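Local coordinates for protein putative 2-dehydro-3-deoxygalactonokinase (Sinorhizobium meliloti, PDB 3T69) that probably phosphorylates 2-dehydro-3-deoxy-D-galactonate at the expense of ATP, a step in the breakdown of galactose through the DeLey-Doudoroff pathway, at residues Ala32-Ala37 against Leu56-Ala61; Cys70-Ala75 against Val124-Glu129; Gly78-Gly83 against Arg97-Pro102. One frame throughout, in Å; residues are numbered along the deposited sequence.

Contact 1: residues Ala32-Ala37 against Leu56-Ala61; sequences AERRSA and LAAVSA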
# COMPACT_ATOMS: atom_id res chain seq x y z
N ALA B 32 14.07 9.17 36.28
CA ALA B 32 12.72 8.61 36.10
C ALA B 32 12.39 8.35 34.60
O ALA B 32 13.26 8.54 33.73
CB ALA B 32 11.69 9.48 36.77
N GLU B 33 11.15 7.90 34.31
CA GLU B 33 10.71 7.49 32.94
C GLU B 33 9.17 7.40 32.82
O GLU B 33 8.48 7.04 33.76
CB GLU B 33 11.32 6.13 32.51
CG GLU B 33 10.94 5.65 31.06
CD GLU B 33 10.44 4.19 30.97
OE1 GLU B 33 11.04 3.28 31.61
OE2 GLU B 33 9.45 3.93 30.24
N ARG B 34 8.65 7.76 31.64
CA ARG B 34 7.22 7.59 31.33
C ARG B 34 7.05 7.17 29.87
O ARG B 34 7.76 7.65 28.97
CB ARG B 34 6.42 8.87 31.62
CG ARG B 34 6.36 9.27 33.08
CD ARG B 34 5.25 8.57 33.81
NE ARG B 34 3.99 9.27 33.61
CZ ARG B 34 2.83 8.91 34.16
NH1 ARG B 34 2.76 7.87 34.95
NH2 ARG B 34 1.73 9.62 33.92
N ARG B 35 6.11 6.25 29.66
CA ARG B 35 5.73 5.78 28.34
C ARG B 35 4.21 5.84 28.20
O ARG B 35 3.47 5.69 29.17
CB ARG B 35 6.22 4.35 28.11
CG ARG B 35 7.66 4.25 27.68
CD ARG B 35 8.07 2.84 27.22
NE ARG B 35 9.53 2.68 27.13
CZ ARG B 35 10.35 3.48 26.43
NH1 ARG B 35 9.89 4.52 25.75
NH2 ARG B 35 11.67 3.25 26.42
N SER B 36 3.74 6.07 26.99
CA SER B 36 2.34 5.93 26.68
C SER B 36 2.18 5.97 25.17
O SER B 36 3.18 5.99 24.44
CB SER B 36 1.54 7.04 27.36
OG SER B 36 2.05 8.30 26.96
N ALA B 37 0.94 5.96 24.71
CA ALA B 37 0.63 5.93 23.28
C ALA B 37 -0.01 7.24 22.82
O ALA B 37 -0.59 7.31 21.74
CB ALA B 37 -0.27 4.75 22.96
N LEU B 56 4.88 15.25 33.84
CA LEU B 56 5.80 15.98 34.69
C LEU B 56 5.35 15.95 36.14
O LEU B 56 6.20 15.74 37.02
CB LEU B 56 5.96 17.43 34.22
CG LEU B 56 6.95 17.69 33.06
CD1 LEU B 56 7.04 19.20 32.80
CD2 LEU B 56 8.35 17.10 33.29
N ALA B 57 4.05 16.14 36.37
CA ALA B 57 3.49 16.03 37.71
C ALA B 57 3.75 14.60 38.24
O ALA B 57 4.35 14.40 39.32
CB ALA B 57 1.99 16.34 37.70
N ALA B 58 3.35 13.62 37.43
CA ALA B 58 3.52 12.23 37.77
C ALA B 58 4.89 12.01 38.41
O ALA B 58 4.97 11.60 39.58
CB ALA B 58 3.33 11.35 36.56
N VAL B 59 5.96 12.32 37.68
CA VAL B 59 7.33 12.01 38.14
C VAL B 59 7.97 12.94 39.20
O VAL B 59 9.17 12.81 39.49
CB VAL B 59 8.34 11.77 36.93
CG1 VAL B 59 7.90 10.65 36.03
CG2 VAL B 59 8.57 13.03 36.10
N SER B 60 7.19 13.86 39.78
CA SER B 60 7.75 14.83 40.74
C SER B 60 8.97 15.65 40.15
O SER B 60 10.08 15.74 40.73
CB SER B 60 8.06 14.16 42.11
N ALA B 61 8.74 16.23 38.97
CA ALA B 61 9.73 17.08 38.31
C ALA B 61 9.77 18.46 38.94
O ALA B 61 8.72 19.03 39.27
CB ALA B 61 9.40 17.21 36.82

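Contact 2: residues Cys70-Ala75 against Val124-Glu129; sequences CGMAGA and VMRGEE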
# COMPACT_ATOMS: atom_id res chain seq x y z
N CYS B 70 12.32 16.05 20.78
CA CYS B 70 12.52 15.75 19.38
C CYS B 70 11.24 15.08 18.83
O CYS B 70 10.38 14.67 19.60
CB CYS B 70 13.76 14.84 19.23
SG CYS B 70 13.55 13.14 19.80
N GLY B 71 11.13 14.99 17.50
CA GLY B 71 10.04 14.25 16.86
C GLY B 71 8.89 15.08 16.31
O GLY B 71 8.98 16.29 16.13
N MET B 72 7.77 14.41 16.07
CA MET B 72 6.63 15.02 15.42
C MET B 72 5.97 16.08 16.30
O MET B 72 5.00 16.73 15.91
CB MET B 72 5.63 13.94 14.99
CG MET B 72 6.09 13.06 13.86
SD MET B 72 6.51 13.86 12.30
CE MET B 72 7.72 12.64 11.85
N ALA B 73 6.49 16.32 17.49
CA ALA B 73 5.92 17.45 18.23
C ALA B 73 6.18 18.74 17.40
O ALA B 73 5.50 19.79 17.58
CB ALA B 73 6.54 17.55 19.61
N GLY B 74 7.17 18.65 16.51
CA GLY B 74 7.64 19.79 15.74
C GLY B 74 7.13 19.87 14.30
O GLY B 74 7.58 20.71 13.55
N ALA B 75 6.19 19.01 13.93
CA ALA B 75 5.56 19.11 12.60
C ALA B 75 4.50 20.17 12.55
O ALA B 75 3.98 20.57 13.60
CB ALA B 75 4.97 17.77 12.21
N VAL B 124 12.19 13.73 3.98
CA VAL B 124 11.91 14.43 5.22
C VAL B 124 12.05 13.53 6.44
O VAL B 124 11.80 12.33 6.36
CB VAL B 124 10.53 15.09 5.06
CG1 VAL B 124 9.46 14.52 6.05
CG2 VAL B 124 10.68 16.58 5.01
N MET B 125 12.52 14.08 7.53
CA MET B 125 12.74 13.24 8.74
C MET B 125 12.60 14.15 9.92
O MET B 125 13.14 15.24 9.92
CB MET B 125 14.07 12.46 8.71
CG MET B 125 15.27 13.00 9.53
SD MET B 125 16.76 11.92 9.73
CE MET B 125 17.00 11.40 8.07
N ARG B 126 11.76 13.74 10.85
CA ARG B 126 11.56 14.49 12.06
C ARG B 126 11.71 13.53 13.30
O ARG B 126 10.74 12.85 13.68
CB ARG B 126 10.19 15.16 11.95
CG ARG B 126 10.09 16.52 12.53
CD ARG B 126 8.72 17.17 12.40
NE ARG B 126 8.65 18.14 11.31
CZ ARG B 126 9.34 19.29 11.22
NH1 ARG B 126 10.18 19.66 12.17
NH2 ARG B 126 9.17 20.08 10.16
N GLY B 127 12.91 13.41 13.87
CA GLY B 127 13.15 12.57 15.09
C GLY B 127 14.31 11.57 15.03
O GLY B 127 15.03 11.33 16.02
N GLU B 128 14.46 10.96 13.87
CA GLU B 128 15.57 10.08 13.55
C GLU B 128 16.85 10.88 13.46
O GLU B 128 17.96 10.30 13.51
CB GLU B 128 15.29 9.38 12.19
CG GLU B 128 14.11 8.36 12.13
CD GLU B 128 12.76 8.97 11.87
OE1 GLU B 128 12.70 10.19 11.57
OE2 GLU B 128 11.73 8.26 11.97
N GLU B 129 16.76 12.19 13.30
CA GLU B 129 18.01 12.96 13.28
C GLU B 129 18.58 13.01 14.71
O GLU B 129 19.76 13.11 14.88
CB GLU B 129 17.91 14.37 12.67
CG GLU B 129 17.31 15.41 13.59
CD GLU B 129 15.89 15.05 13.90
OE1 GLU B 129 15.22 14.61 12.94
OE2 GLU B 129 15.45 15.17 15.06

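Contact 3: residues Gly78-Gly83 against Arg97-Pro102; sequences GWKEAG and RATAIP. With SO4 (sulfate ion), chain F.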
# COMPACT_ATOMS: atom_id res chain seq x y z
N GLY B 78 1.33 19.71 14.56
CA GLY B 78 1.80 19.35 15.87
C GLY B 78 1.80 20.53 16.79
O GLY B 78 1.04 21.47 16.60
N TRP B 79 2.67 20.48 17.79
CA TRP B 79 2.75 21.55 18.77
C TRP B 79 3.14 22.91 18.19
O TRP B 79 2.41 23.88 18.35
CB TRP B 79 3.69 21.21 19.91
CG TRP B 79 3.37 21.99 21.18
CD1 TRP B 79 2.49 23.05 21.30
CD2 TRP B 79 3.93 21.79 22.50
NE1 TRP B 79 2.46 23.48 22.61
CE2 TRP B 79 3.33 22.73 23.36
CE3 TRP B 79 4.88 20.89 23.02
CZ2 TRP B 79 3.66 22.82 24.70
CZ3 TRP B 79 5.18 20.97 24.37
CH2 TRP B 79 4.57 21.93 25.20
N LYS B 80 4.30 22.98 17.57
CA LYS B 80 4.76 24.19 16.92
C LYS B 80 5.75 23.77 15.85
O LYS B 80 6.56 22.88 16.09
CB LYS B 80 5.43 25.12 17.91
CG LYS B 80 5.70 26.47 17.32
CD LYS B 80 6.10 27.44 18.37
CE LYS B 80 6.63 28.70 17.74
NZ LYS B 80 7.36 29.44 18.78
N GLU B 81 5.66 24.36 14.67
CA GLU B 81 6.53 23.96 13.58
C GLU B 81 8.00 24.24 13.98
O GLU B 81 8.39 25.38 14.21
CB GLU B 81 6.10 24.64 12.25
CG GLU B 81 7.22 24.74 11.20
CD GLU B 81 6.76 24.64 9.72
OE1 GLU B 81 7.68 24.58 8.85
OE2 GLU B 81 5.51 24.62 9.44
N ALA B 82 8.79 23.18 14.12
CA ALA B 82 10.24 23.31 14.29
C ALA B 82 10.77 23.35 12.87
O ALA B 82 10.03 23.16 11.94
CB ALA B 82 10.78 22.11 15.06
N GLY B 83 12.01 23.62 12.60
CA GLY B 83 12.26 23.68 11.15
C GLY B 83 12.73 22.38 10.57
O GLY B 83 12.37 21.30 11.04
N ARG B 97 19.71 24.99 16.18
CA ARG B 97 18.52 25.38 15.44
C ARG B 97 17.16 25.08 16.12
O ARG B 97 16.09 25.22 15.50
CB ARG B 97 18.60 24.83 14.01
CG ARG B 97 19.16 25.85 13.03
CD ARG B 97 20.64 25.84 12.99
NE ARG B 97 21.24 27.07 13.53
CZ ARG B 97 22.49 27.15 14.02
NH1 ARG B 97 23.28 26.05 14.10
NH2 ARG B 97 22.96 28.33 14.48
N ALA B 98 17.19 24.68 17.39
CA ALA B 98 15.96 24.34 18.10
C ALA B 98 14.98 25.51 18.27
O ALA B 98 15.36 26.69 18.22
CB ALA B 98 16.28 23.73 19.41
N THR B 99 13.71 25.19 18.49
CA THR B 99 12.64 26.17 18.46
C THR B 99 11.96 26.23 19.83
O THR B 99 11.56 25.22 20.36
CB THR B 99 11.60 25.79 17.33
OG1 THR B 99 12.18 25.93 16.03
CG2 THR B 99 10.32 26.57 17.42
N ALA B 100 11.78 27.43 20.39
CA ALA B 100 11.20 27.54 21.73
C ALA B 100 9.69 27.35 21.66
O ALA B 100 9.06 27.71 20.68
CB ALA B 100 11.54 28.88 22.35
N ILE B 101 9.14 26.76 22.72
CA ILE B 101 7.73 26.89 23.06
C ILE B 101 7.62 27.89 24.21
O ILE B 101 8.23 27.69 25.26
CB ILE B 101 7.10 25.52 23.41
CG1 ILE B 101 7.34 24.59 22.23
CG2 ILE B 101 5.63 25.67 23.84
CD1 ILE B 101 6.38 23.55 22.06
N PRO B 102 6.89 29.00 23.98
CA PRO B 102 6.87 30.03 25.01
C PRO B 102 6.34 29.46 26.33
O PRO B 102 5.37 28.72 26.33
CB PRO B 102 5.89 31.08 24.42
CG PRO B 102 5.92 30.87 22.96
CD PRO B 102 6.07 29.37 22.80
S SO4 F . 12.72 30.73 18.69
O1 SO4 F . 11.30 30.51 18.99
O2 SO4 F . 12.87 30.93 17.28
O3 SO4 F . 13.30 31.82 19.43
O4 SO4 F . 13.50 29.58 19.15

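Contact 1: residues Ala32-Ala37 against Leu56-Ala61
Arg34 presents the flat face of its guanidinium to Ala58 where the third of the antiparallel strands that open this ASKHA-type kinase fold, strand 30-36, meets the end of helix 50-58. The methyl of Ala58 lies over the centre of that group, with CB 3.4 Å above the guanidinium plane. Two bends in the arginine chain, chi2 -86° and chi3 -83°, bring its end to this position. Nearer the backbone, the Arg34 and Val59 side chains run past one another with opposed directions, Val59 CG1 coming to 3.6 Å from Arg34 CG. The same methyl also meets the strand at Ala32, whose CB is 4.0 Å from Val59 CG1; Ala32 and Val59 both pack on Ile23 of strand 19-24. No hydrogen bond crosses between the segments, but Arg34 NE bonds to His55 ND1 on the helix. An alanine in place of Arg34 is likely to leave His55 without this donor, Ala58 CB uncovered and Val59 CG1 partly so. Val59 is the first residue past the helix, which closes in a Schellman motif with Ser60 at C-prime: Ser60 N bonds to Ala57 O at 2.9 Å, and Ala61 N to Leu56 O at 3.2 Å.

Contact 2: residues Cys70-Ala75 against Val124-Glu129
Gly71 and Gly127 bring two backbones together in the buried interior of the chain, joining the ends of strands 67-71 and 123-125, both partners of strand 108-116 in the mixed sheet of the ASKHA-type fold; the first runs into a 3-10 turn, the second, through an N-cap at Gly127, into helix 128-139. Their CA atoms are 4.0 Å apart. Both glycines have positive phi angles at which a side chain would run into the preceding carbonyl, and a CB on Gly127 would also press on Gly71 CA. A CA-H...O contact adds to this backbone approach, Gly71 CA lying 3.5 Å from Arg126 O. Apolar contacts gather along the Arg126 chain. Met72 bends back at chi2 (-59°) and crosses it obliquely, with Met72 CE 3.5 Å from Arg126 CB, while Ala75 CB lies 3.8 Å from Arg126 CD. Beyond its own bend at chi3 (-101°), Arg126 turns a guanidinium face to the 3-10 turn. Gly74 O sits 3.1 Å above the guanidinium plane, displaced from its centre, an approach that is no hydrogen bond but probably favourable between the cation and the carbonyl dipole. Arg126 NH1 instead gives a hydrogen bond to Gly83 O, and Tyr84 adds a cation-pi contact. The buried amide of Gly127 is satisfied within its own segment: Gly127 N donates over 2.8 Å, almost straight at 171°, to the syn lone pair of Glu129 OE1.

Contact 3: residues Gly78-Gly83 against Arg97-Pro102
Trp79 and Lys80 both set CG anti to the backbone N, with chi1 -156° and -170°, and these torsions send the two side chains across to strand 99-101. Ile101 answers with CG1 beside its backbone N (chi1 -56°), which carries CD1 over the face of the indole. The two side chains make a CH-pi contact there; CD1 is modelled too close to the ring for its exact height to be trusted, but the second branch gives a sounder measure, Ile101 CG2 lying 3.6 Å from Trp79 CZ2. Phe48 stacks on the indole as well, and His49 meets it edge to face, so that the tryptophan links this contact to the residues leading into helix 50-58.

Lys80 stays extended beyond CG and reaches across to the strand until NZ donates a 3.1 Å hydrogen bond to Ala100 O. The amide of the same residue faces a sulfate, probably taken from the crystallisation liquor: Ala100 N bonds to sulfate O4 at 3.0 Å and more weakly to O1. Lys80 NZ is 4.1 Å from sulfate O1, too long for a hydrogen bond, though its charge would probably favour the anion.

Thr99 occupies the other end of the contact. Its two branches divide between neighbouring residues, OG1 lying 3.7 Å from Ala82 CA and CG2 3.9 Å from Glu81 O.

Residues 79-83 and 99-102 run in roughly opposite directions. Strand 99-101 pairs antiparallel with strand 108-116 through Thr99 with Ile110 and Ile101 with Ile108, and Ile101 also packs on the side chains of Ile108 and Ile110. The loop 78-83 leads directly into strand 84-86, which lies parallel to strand 108-116, and Gly83 already bonds to the backbone of Gly113.

Overall arrangement
From the N terminus, contact 1 closes first: the chain leaves strand 30-36, forms helices 40-43 and 50-58, and returns to the strand, sealing that loop before contact 2 opens at the end of strand 67-71. Contact 2 closes a much longer excursion, ending at the start of helix 128-139, and contact 3 is nested within it, joining the loop before strand 84-86 to strand 99-101. Contacts 2 and 3 touch, as in the probable hydrogen bond between Gly74 O and Ala82 N, 2.8 Å apart. Contact 1 stands apart, its centre about 21 Å from the centres of the other two, yet all three reach the same mixed sheet.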